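Pyroglutamyl-peptidase I (Fervidobacterium islandicum, PDB 6LTQ) catalyses the removal of an N-terminal pyroglutamyl residue from peptides, as a cysteine peptidase of the pyroglutamyl peptidase I family. Local coordinates at residues L92-I97 and A124-V129; N98-K103 and Q110-V115; E136-K141 and R211-N216. All blocks are in the same frame, centred on the assembly; numbering follows the deposited sequence.

Interaction 1. Residues L92-I97 and A124-V129; sequences LERVAI and AYMTRV
Val95 to Ile97 pair with Ala124 to Met126 as a short antiparallel addition to the mixed sheet of this alpha/beta enzyme. Ala96 and Tyr125 form the hydrogen-bonded pair. Ala96 N gives to Tyr125 O at 2.9 Å, almost straight at 175°, and Tyr125 N returns the bond to Ala96 O at 2.8 Å. Past the strand end, Thr127 N reaches Arg94 O at 3.0 Å, so the pairing runs on into the loop. Val95, Ile97, Ala124 and Met126 share one face. There Val95 and Met126 lie side by side, CG2 against CG at 3.9 Å. Met126 CG is anti to its carbonyl carbon (chi1 -80°) and also lies near Arg94 O. Ile97 CG2 touches Ala124 CB at 3.8 Å. A water in the guanidinium plane accepts from Arg94 NE at 2.8 Å and donates to Thr127 O. The same guanidinium makes a salt bridge to Asp114 of the second subunit. Thr127 OG1 accepts from Val129 N in an ST turn and is also hydrogen-bonded to Ala176 O. On the other face, helix 158-170 covers Ala96 and Tyr125. Helix 131-140 packs on Arg94 and Leu92, and strand 175-181 bonds to Glu93 through Phe178.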
loop_
_atom_site.group_PDB
_atom_site.type_symbol
_atom_site.label_atom_id
_atom_site.label_comp_id
_atom_site.label_asym_id
_atom_site.label_seq_id
_atom_site.Cartn_x
_atom_site.Cartn_y
_atom_site.Cartn_z
ATOM N N LEU D 92 -11.171 -14.069 -2.621
ATOM C CA LEU D 92 -12.064 -14.854 -3.461
ATOM C C LEU D 92 -12.060 -14.280 -4.872
ATOM O O LEU D 92 -12.428 -13.115 -5.082
ATOM C CB LEU D 92 -13.474 -14.841 -2.869
ATOM C CG LEU D 92 -13.434 -15.201 -1.384
ATOM C CD1 LEU D 92 -14.674 -14.716 -0.700
ATOM C CD2 LEU D 92 -13.285 -16.726 -1.187
ATOM N N GLU D 93 -11.653 -15.097 -5.838
ATOM C CA GLU D 93 -11.453 -14.634 -7.208
ATOM C C GLU D 93 -12.709 -14.858 -8.042
ATOM O O GLU D 93 -13.189 -15.989 -8.179
ATOM C CB GLU D 93 -10.255 -15.347 -7.831
ATOM C CG GLU D 93 -8.942 -15.063 -7.112
ATOM C CD GLU D 93 -8.429 -13.632 -7.303
ATOM O OE1 GLU D 93 -9.086 -12.821 -8.007
ATOM O OE2 GLU D 93 -7.331 -13.334 -6.778
ATOM N N ARG D 94 -13.224 -13.783 -8.632
ATOM C CA ARG D 94 -14.446 -13.883 -9.405
ATOM C C ARG D 94 -14.205 -14.083 -10.890
ATOM O O ARG D 94 -15.125 -14.533 -11.590
ATOM C CB ARG D 94 -15.294 -12.616 -9.199
ATOM C CG ARG D 94 -16.731 -12.747 -9.642
ATOM C CD ARG D 94 -17.583 -11.633 -9.123
ATOM N NE ARG D 94 -19.006 -11.922 -9.312
ATOM C CZ ARG D 94 -19.996 -11.178 -8.832
ATOM N NH1 ARG D 94 -19.735 -10.081 -8.127
ATOM N NH2 ARG D 94 -21.258 -11.542 -9.047
ATOM N N VAL D 95 -13.023 -13.721 -11.397
ATOM C CA VAL D 95 -12.777 -13.605 -12.836
ATOM C C VAL D 95 -11.552 -14.421 -13.210
ATOM O O VAL D 95 -10.492 -14.272 -12.587
ATOM C CB VAL D 95 -12.549 -12.140 -13.264
ATOM C CG1 VAL D 95 -12.166 -12.063 -14.749
ATOM C CG2 VAL D 95 -13.769 -11.301 -12.973
ATOM N N ALA D 96 -11.678 -15.242 -14.261
ATOM C CA ALA D 96 -10.540 -15.924 -14.866
ATOM C C ALA D 96 -10.440 -15.483 -16.316
ATOM O O ALA D 96 -11.440 -15.495 -17.032
ATOM C CB ALA D 96 -10.694 -17.456 -14.776
ATOM N N ILE D 97 -9.249 -15.104 -16.757
ATOM C CA ILE D 97 -9.111 -14.560 -18.098
ATOM C C ILE D 97 -8.271 -15.489 -18.966
ATOM O O ILE D 97 -7.420 -16.242 -18.493
ATOM C CB ILE D 97 -8.517 -13.140 -18.086
ATOM C CG1 ILE D 97 -7.098 -13.172 -17.538
ATOM C CG2 ILE D 97 -9.404 -12.202 -17.256
ATOM C CD1 ILE D 97 -6.286 -11.965 -17.978
ATOM N N ALA D 124 -12.869 -14.179 -21.037
ATOM C CA ALA D 124 -12.836 -14.456 -19.608
ATOM C C ALA D 124 -14.104 -15.188 -19.211
ATOM O O ALA D 124 -15.105 -15.174 -19.927
ATOM C CB ALA D 124 -12.693 -13.175 -18.777
ATOM N N TYR D 125 -14.041 -15.828 -18.048
ATOM C CA TYR D 125 -15.208 -16.386 -17.388
ATOM C C TYR D 125 -15.335 -15.786 -15.998
ATOM O O TYR D 125 -14.337 -15.511 -15.329
ATOM C CB TYR D 125 -15.128 -17.923 -17.238
ATOM C CG TYR D 125 -15.295 -18.698 -18.526
ATOM C CD1 TYR D 125 -16.552 -19.072 -18.965
ATOM C CD2 TYR D 125 -14.192 -19.051 -19.297
ATOM C CE1 TYR D 125 -16.714 -19.782 -20.142
ATOM C CE2 TYR D 125 -14.341 -19.765 -20.479
ATOM C CZ TYR D 125 -15.611 -20.124 -20.895
ATOM O OH TYR D 125 -15.779 -20.840 -22.063
ATOM N N MET D 126 -16.564 -15.598 -15.555
ATOM C CA MET D 126 -16.794 -15.355 -14.141
ATOM C C MET D 126 -17.322 -16.628 -13.508
ATOM O O MET D 126 -18.027 -17.395 -14.165
ATOM C CB MET D 126 -17.793 -14.215 -13.920
ATOM C CG MET D 126 -17.167 -12.829 -14.064
ATOM S SD MET D 126 -18.314 -11.480 -13.729
ATOM C CE MET D 126 -19.239 -11.430 -15.279
ATOM N N THR D 127 -16.969 -16.856 -12.234
ATOM C CA THR D 127 -17.564 -17.971 -11.500
ATOM C C THR D 127 -19.072 -17.795 -11.395
ATOM O O THR D 127 -19.599 -16.678 -11.374
ATOM C CB THR D 127 -16.983 -18.114 -10.080
ATOM O OG1 THR D 127 -17.547 -19.281 -9.454
ATOM C CG2 THR D 127 -17.349 -16.898 -9.220
ATOM N N ARG D 128 -19.777 -18.924 -11.365
ATOM C CA ARG D 128 -21.200 -18.910 -11.091
ATOM C C ARG D 128 -21.508 -19.199 -9.633
ATOM O O ARG D 128 -22.675 -19.137 -9.239
ATOM C CB ARG D 128 -21.924 -19.913 -11.998
ATOM C CG ARG D 128 -21.549 -19.765 -13.467
ATOM C CD ARG D 128 -22.380 -20.694 -14.358
ATOM N NE ARG D 128 -22.152 -22.108 -14.067
ATOM C CZ ARG D 128 -23.060 -22.920 -13.528
ATOM N NH1 ARG D 128 -24.268 -22.463 -13.203
ATOM N NH2 ARG D 128 -22.756 -24.192 -13.300
ATOM N N VAL D 129 -20.487 -19.484 -8.824
ATOM C CA VAL D 129 -20.673 -19.615 -7.382
ATOM C C VAL D 129 -21.100 -18.265 -6.816
ATOM O O VAL D 129 -20.693 -17.202 -7.307
ATOM C CB VAL D 129 -19.365 -20.111 -6.728
ATOM C CG1 VAL D 129 -19.467 -20.188 -5.205
ATOM C CG2 VAL D 129 -18.939 -21.456 -7.314
HETATM O O HOH W 1 -19.969 -14.352 -10.182
#

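Interaction 2. Residues N98-K103 and Q110-V115; sequences NLLDSK and QVKEDV
Leu100 and Val115 exchange two backbone hydrogen bonds across a G1 beta bulge, in which Asp114 and Val115 both face Leu100. Asp114 has the positive phi that goes with its place in the bulge. Leu100 N gives to Val115 O at 2.6 Å, and Val115 N gives to Leu100 O. Further along, Ser102 N gives to Lys112 O at 2.9 Å. Leu100 and Lys112 lie side by side, their CB atoms in contact.

Glu113 carries much of the polar side. Its CB touches Asp101 OD1 at 3.7 Å. CG stands anti to the carbonyl carbon (chi1 -86°) and lies close to Ser102 O. The chain then bends at chi2 (-74°) and brings CD to 3.1 Å from Asp101 OD1. At the tip, OE2 comes to 2.7 Å from Asp101 OD1, with the two carboxylate planes only 21° apart. Such closeness would probably be costly if both groups were charged. Lys132 of the second subunit, which makes a salt bridge to Asp101 OD2, probably eases it. Asp101 OD1 also takes a weak bond from Asp114 N. Asp114 itself pairs with Arg94 of the second subunit. An alanine in place of Glu113 would keep the CB contact but would probably open a gap beside Asp101 OD1 and Ser102 O, where CG, CD and OE2 now lie. A water bonded to Asp101 OD2 sits beside the Glu113 tip and makes a weak bond to Lys103 NZ.

Tyr59 of helix 59-72 packs on Leu100, Ser102 and Lys112. Toward the turn that joins the two segments, Val111 CG1 touches Ser102 O at 3.4 Å, and Lys112 N gives its hydrogen to a water at 2.7 Å.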
loop_
_atom_site.group_PDB
_atom_site.type_symbol
_atom_site.label_atom_id
_atom_site.label_comp_id
_atom_site.label_asym_id
_atom_site.label_seq_id
_atom_site.Cartn_x
_atom_site.Cartn_y
_atom_site.Cartn_z
ATOM N N ASN D 98 -8.489 -15.377 -20.274
ATOM C CA ASN D 98 -7.881 -16.277 -21.260
ATOM C C ASN D 98 -6.493 -15.781 -21.672
ATOM O O ASN D 98 -6.243 -15.410 -22.819
ATOM C CB ASN D 98 -8.806 -16.401 -22.461
ATOM C CG ASN D 98 -8.358 -17.480 -23.439
ATOM O OD1 ASN D 98 -7.497 -18.303 -23.129
ATOM N ND2 ASN D 98 -8.943 -17.473 -24.626
ATOM N N LEU D 99 -5.560 -15.802 -20.714
ATOM C CA LEU D 99 -4.256 -15.204 -20.973
ATOM C C LEU D 99 -3.197 -15.783 -20.052
ATOM O O LEU D 99 -3.404 -15.838 -18.839
ATOM C CB LEU D 99 -4.305 -13.674 -20.777
ATOM C CG LEU D 99 -3.112 -12.943 -21.381
ATOM C CD1 LEU D 99 -3.212 -13.029 -22.904
ATOM C CD2 LEU D 99 -3.045 -11.488 -20.918
ATOM N N LEU D 100 -2.057 -16.163 -20.627
ATOM C CA LEU D 100 -0.829 -16.414 -19.885
ATOM C C LEU D 100 0.120 -15.254 -20.126
ATOM O O LEU D 100 0.491 -14.979 -21.274
ATOM C CB LEU D 100 -0.173 -17.724 -20.313
ATOM C CG LEU D 100 -1.112 -18.913 -20.438
ATOM C CD1 LEU D 100 -0.411 -20.047 -21.187
ATOM C CD2 LEU D 100 -1.559 -19.387 -19.073
ATOM N N ASP D 101 0.552 -14.603 -19.050
ATOM C CA ASP D 101 1.437 -13.455 -19.211
ATOM C C ASP D 101 2.188 -13.211 -17.912
ATOM O O ASP D 101 1.592 -12.763 -16.927
ATOM C CB ASP D 101 0.646 -12.223 -19.609
ATOM C CG ASP D 101 1.535 -11.119 -20.106
ATOM O OD1 ASP D 101 2.265 -11.372 -21.081
ATOM O OD2 ASP D 101 1.530 -10.017 -19.520
ATOM N N SER D 102 3.496 -13.448 -17.931
ATOM C CA SER D 102 4.339 -13.083 -16.803
ATOM C C SER D 102 5.791 -13.080 -17.257
ATOM O O SER D 102 6.180 -13.844 -18.143
ATOM C CB SER D 102 4.148 -14.049 -15.622
ATOM O OG SER D 102 5.059 -13.767 -14.575
ATOM N N LYS D 103 6.578 -12.184 -16.673
ATOM C CA LYS D 103 8.003 -12.222 -16.939
ATOM C C LYS D 103 8.670 -13.342 -16.163
ATOM O O LYS D 103 9.782 -13.748 -16.516
ATOM C CB LYS D 103 8.695 -10.890 -16.612
ATOM C CG LYS D 103 8.255 -9.637 -17.391
ATOM C CD LYS D 103 6.823 -9.216 -17.078
ATOM C CE LYS D 103 6.532 -9.298 -15.583
ATOM N NZ LYS D 103 5.103 -9.071 -15.255
ATOM N N GLN D 110 9.813 -22.223 -18.060
ATOM C CA GLN D 110 9.080 -21.493 -19.092
ATOM C C GLN D 110 8.480 -20.163 -18.679
ATOM O O GLN D 110 7.893 -20.017 -17.605
ATOM C CB GLN D 110 7.989 -22.359 -19.729
ATOM C CG GLN D 110 7.569 -21.855 -21.175
ATOM C CD GLN D 110 8.672 -21.380 -22.113
ATOM O OE1 GLN D 110 9.744 -21.991 -22.238
ATOM N NE2 GLN D 110 8.412 -20.237 -22.765
ATOM N N VAL D 111 8.592 -19.226 -19.621
ATOM C CA VAL D 111 8.065 -17.883 -19.566
ATOM C C VAL D 111 7.026 -17.791 -20.671
ATOM O O VAL D 111 7.304 -18.150 -21.824
ATOM C CB VAL D 111 9.189 -16.850 -19.767
ATOM C CG1 VAL D 111 8.598 -15.446 -19.993
ATOM C CG2 VAL D 111 10.143 -16.856 -18.584
ATOM N N LYS D 112 5.845 -17.292 -20.326
ATOM C CA LYS D 112 4.751 -17.099 -21.266
ATOM C C LYS D 112 4.406 -15.619 -21.274
ATOM O O LYS D 112 4.299 -14.995 -20.213
ATOM C CB LYS D 112 3.501 -17.910 -20.879
ATOM C CG LYS D 112 3.557 -19.413 -21.146
ATOM C CD LYS D 112 4.137 -19.749 -22.509
ATOM C CE LYS D 112 3.700 -21.142 -22.953
ATOM N NZ LYS D 112 4.860 -21.996 -23.347
ATOM N N GLU D 113 4.276 -15.038 -22.460
ATOM C CA GLU D 113 3.937 -13.622 -22.557
ATOM C C GLU D 113 2.846 -13.467 -23.604
ATOM O O GLU D 113 3.082 -13.709 -24.791
ATOM C CB GLU D 113 5.164 -12.771 -22.888
ATOM C CG GLU D 113 5.982 -12.338 -21.651
ATOM C CD GLU D 113 5.308 -11.241 -20.821
ATOM O OE1 GLU D 113 5.504 -10.045 -21.133
ATOM O OE2 GLU D 113 4.619 -11.570 -19.827
ATOM N N ASP D 114 1.646 -13.121 -23.141
ATOM C CA ASP D 114 0.498 -12.806 -23.991
ATOM C C ASP D 114 0.062 -13.996 -24.843
ATOM O O ASP D 114 -0.148 -13.883 -26.050
ATOM C CB ASP D 114 0.778 -11.582 -24.858
ATOM C CG ASP D 114 0.350 -10.295 -24.186
ATOM O OD1 ASP D 114 0.630 -9.219 -24.743
ATOM O OD2 ASP D 114 -0.261 -10.370 -23.097
ATOM N N VAL D 115 -0.132 -15.132 -24.192
ATOM C CA VAL D 115 -0.549 -16.356 -24.859
ATOM C C VAL D 115 -1.968 -16.667 -24.419
ATOM O O VAL D 115 -2.266 -16.659 -23.219
ATOM C CB VAL D 115 0.396 -17.520 -24.508
ATOM C CG1 VAL D 115 0.020 -18.784 -25.274
ATOM C CG2 VAL D 115 1.832 -17.122 -24.763
HETATM O O HOH W 2 4.071 -9.714 -18.396
HETATM O O HOH W 3 5.841 -16.552 -17.735
#

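Interaction 3. Residues E136-K141 and R211-N216; sequences ELLKKK and RLILEN
Leu137 and Asn216 cross obliquely, the leucine methyls meeting the amide group of the asparagine. CG of Leu137 is anti to the backbone N (chi1 -173°), and from there the branch extends toward helix 203-215. CD1 lies 3.7 Å from Asn216 CG and 3.9 Å from Asn216 OD1. CD2 is 4.0 Å from Asn216 ND2. The amide does not turn freely. Asn216 ND2 gives a hydrogen bond to Leu212 O at 2.8 Å, with an N-H...O angle of 172°, in the carbonyl plane and on a lone pair. This bond links the last turn of helix 203-215 to the residue just past it and fixes the amide that Leu137 packs on.

The contact joins two helices that flank the sheet of the alpha/beta fold, 131-140 and 203-215. The axes of the two short segments pass 10.4 Å apart at 126°, so the helices run steeply across each other. Leu212 sits at the middle of the contact. Its CB meets Leu137 CD2 and Leu138 CD2, both at 4.2 Å. Its CD1 rests against Lys141 CB at 3.9 Å. Nearer the sheet, Leu138 CD1 approaches Ile213 CD1 more loosely. Ile213 in turn packs on Leu79 of strand 77-83. Phe220 also packs on Leu137, and Ile143 on Leu212. Lys141 lies just beyond the end of its helix, and its NZ is hydrogen-bonded to a bound glycerol, probably from the crystallisation liquor.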
loop_
_atom_site.group_PDB
_atom_site.type_symbol
_atom_site.label_atom_id
_atom_site.label_comp_id
_atom_site.label_asym_id
_atom_site.label_seq_id
_atom_site.Cartn_x
_atom_site.Cartn_y
_atom_site.Cartn_z
ATOM N N GLU D 136 -19.371 -12.944 2.574
ATOM C CA GLU D 136 -20.168 -12.516 3.710
ATOM C C GLU D 136 -20.134 -13.552 4.829
ATOM O O GLU D 136 -20.071 -13.192 6.005
ATOM C CB GLU D 136 -21.600 -12.239 3.265
ATOM C CG GLU D 136 -21.864 -10.765 3.039
ATOM C CD GLU D 136 -21.971 -10.001 4.356
ATOM O OE1 GLU D 136 -23.087 -9.554 4.699
ATOM O OE2 GLU D 136 -20.939 -9.851 5.047
ATOM N N LEU D 137 -20.152 -14.840 4.480
ATOM C CA LEU D 137 -20.064 -15.895 5.492
ATOM C C LEU D 137 -18.745 -15.833 6.243
ATOM O O LEU D 137 -18.714 -15.912 7.481
ATOM C CB LEU D 137 -20.208 -17.275 4.846
ATOM C CG LEU D 137 -20.302 -18.405 5.883
ATOM C CD1 LEU D 137 -21.475 -19.318 5.548
ATOM C CD2 LEU D 137 -19.037 -19.201 5.965
ATOM N N LEU D 138 -17.632 -15.717 5.510
ATOM C CA LEU D 138 -16.320 -15.662 6.149
ATOM C C LEU D 138 -16.199 -14.463 7.093
ATOM O O LEU D 138 -15.758 -14.612 8.243
ATOM C CB LEU D 138 -15.232 -15.619 5.086
ATOM C CG LEU D 138 -15.100 -16.932 4.301
ATOM C CD1 LEU D 138 -14.106 -16.780 3.167
ATOM C CD2 LEU D 138 -14.691 -18.067 5.246
ATOM N N LYS D 139 -16.663 -13.286 6.656
ATOM C CA LYS D 139 -16.574 -12.103 7.518
ATOM C C LYS D 139 -17.424 -12.285 8.766
ATOM O O LYS D 139 -17.014 -11.928 9.879
ATOM C CB LYS D 139 -17.036 -10.833 6.792
ATOM C CG LYS D 139 -16.189 -10.347 5.596
ATOM C CD LYS D 139 -16.942 -9.199 4.911
ATOM C CE LYS D 139 -16.300 -8.835 3.591
ATOM N NZ LYS D 139 -15.044 -8.050 3.831
ATOM N N LYS D 140 -18.590 -12.911 8.609
ATOM C CA LYS D 140 -19.486 -13.011 9.748
ATOM C C LYS D 140 -18.901 -13.952 10.770
ATOM O O LYS D 140 -19.202 -13.886 11.969
ATOM C CB LYS D 140 -20.787 -13.522 9.217
ATOM C CG LYS D 140 -21.821 -12.496 9.403
ATOM C CD LYS D 140 -21.043 -11.214 8.688
ATOM C CE LYS D 140 -21.807 -9.879 8.984
ATOM N NZ LYS D 140 -23.281 -9.541 8.667
ATOM N N LYS D 141 -18.061 -14.865 10.293
ATOM C CA LYS D 141 -17.271 -15.751 11.145
ATOM C C LYS D 141 -15.934 -15.131 11.575
ATOM O O LYS D 141 -15.025 -15.859 12.010
ATOM C CB LYS D 141 -16.967 -17.065 10.420
ATOM C CG LYS D 141 -18.221 -17.830 9.994
ATOM C CD LYS D 141 -18.992 -18.341 11.206
ATOM C CE LYS D 141 -20.232 -19.100 10.739
ATOM N NZ LYS D 141 -20.941 -19.771 11.856
ATOM N N ARG D 211 -12.146 -24.620 5.417
ATOM C CA ARG D 211 -13.069 -25.554 6.070
ATOM C C ARG D 211 -14.486 -25.010 6.064
ATOM O O ARG D 211 -15.435 -25.711 5.694
ATOM C CB ARG D 211 -12.532 -25.852 7.478
ATOM C CG ARG D 211 -13.258 -26.898 8.342
ATOM C CD ARG D 211 -13.420 -26.545 9.779
ATOM N NE ARG D 211 -12.113 -26.314 10.403
ATOM C CZ ARG D 211 -11.835 -26.065 11.690
ATOM N NH1 ARG D 211 -12.723 -26.224 12.658
ATOM N NH2 ARG D 211 -10.533 -25.840 12.031
ATOM N N LEU D 212 -14.633 -23.724 6.373
ATOM C CA LEU D 212 -15.955 -23.115 6.401
ATOM C C LEU D 212 -16.591 -23.061 5.018
ATOM O O LEU D 212 -17.821 -23.142 4.895
ATOM C CB LEU D 212 -15.888 -21.708 7.000
ATOM C CG LEU D 212 -15.761 -21.628 8.525
ATOM C CD1 LEU D 212 -15.236 -20.246 8.966
ATOM C CD2 LEU D 212 -17.109 -21.946 9.183
ATOM N N ILE D 213 -15.790 -22.839 3.973
ATOM C CA ILE D 213 -16.351 -22.850 2.625
ATOM C C ILE D 213 -16.894 -24.240 2.304
ATOM O O ILE D 213 -18.017 -24.395 1.807
ATOM C CB ILE D 213 -15.305 -22.405 1.589
ATOM C CG1 ILE D 213 -14.881 -20.937 1.803
ATOM C CG2 ILE D 213 -15.864 -22.594 0.169
ATOM C CD1 ILE D 213 -13.676 -20.549 0.964
ATOM N N LEU D 214 -16.098 -25.270 2.602
ATOM C CA LEU D 214 -16.513 -26.645 2.333
ATOM C C LEU D 214 -17.745 -27.019 3.143
ATOM O O LEU D 214 -18.660 -27.671 2.624
ATOM C CB LEU D 214 -15.367 -27.602 2.641
ATOM C CG LEU D 214 -14.166 -27.528 1.703
ATOM C CD1 LEU D 214 -12.972 -28.276 2.299
ATOM C CD2 LEU D 214 -14.511 -28.030 0.284
ATOM N N GLU D 215 -17.803 -26.596 4.412
ATOM C CA GLU D 215 -18.940 -26.950 5.257
ATOM C C GLU D 215 -20.233 -26.284 4.811
ATOM O O GLU D 215 -21.310 -26.792 5.132
ATOM C CB GLU D 215 -18.685 -26.561 6.715
ATOM C CG GLU D 215 -17.785 -27.494 7.487
ATOM C CD GLU D 215 -17.498 -26.984 8.892
ATOM O OE1 GLU D 215 -18.004 -25.899 9.245
ATOM O OE2 GLU D 215 -16.715 -27.629 9.618
ATOM N N ASN D 216 -20.167 -25.158 4.096
ATOM C CA ASN D 216 -21.372 -24.396 3.786
ATOM C C ASN D 216 -21.665 -24.333 2.287
ATOM O O ASN D 216 -22.429 -23.470 1.845
ATOM C CB ASN D 216 -21.258 -22.991 4.383
ATOM C CG ASN D 216 -21.296 -23.012 5.893
ATOM O OD1 ASN D 216 -22.371 -23.031 6.489
ATOM N ND2 ASN D 216 -20.116 -23.028 6.526
#

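Of the segments described, 92-97 on strand 90-97 comes first and leads straight into 98-103. Interaction 2 then closes a short loop when 110-115 folds back on 98-103. Interaction 1 closes the wider loop around it when 124-129 returns to 92-97, so interaction 2 is nested inside interaction 1. Both touch the second subunit, where Arg94 of interaction 1 and Asp114 of interaction 2 pair between chains. Interaction 3 follows in series: helix 131-140 comes soon after strand 124-126, and a long loop of 69 residues closes when helix 203-215, near the C terminus, comes back against it. Interactions 2 and 3 lie on opposite sides of the chain's centre, their own centres about 33 Å apart.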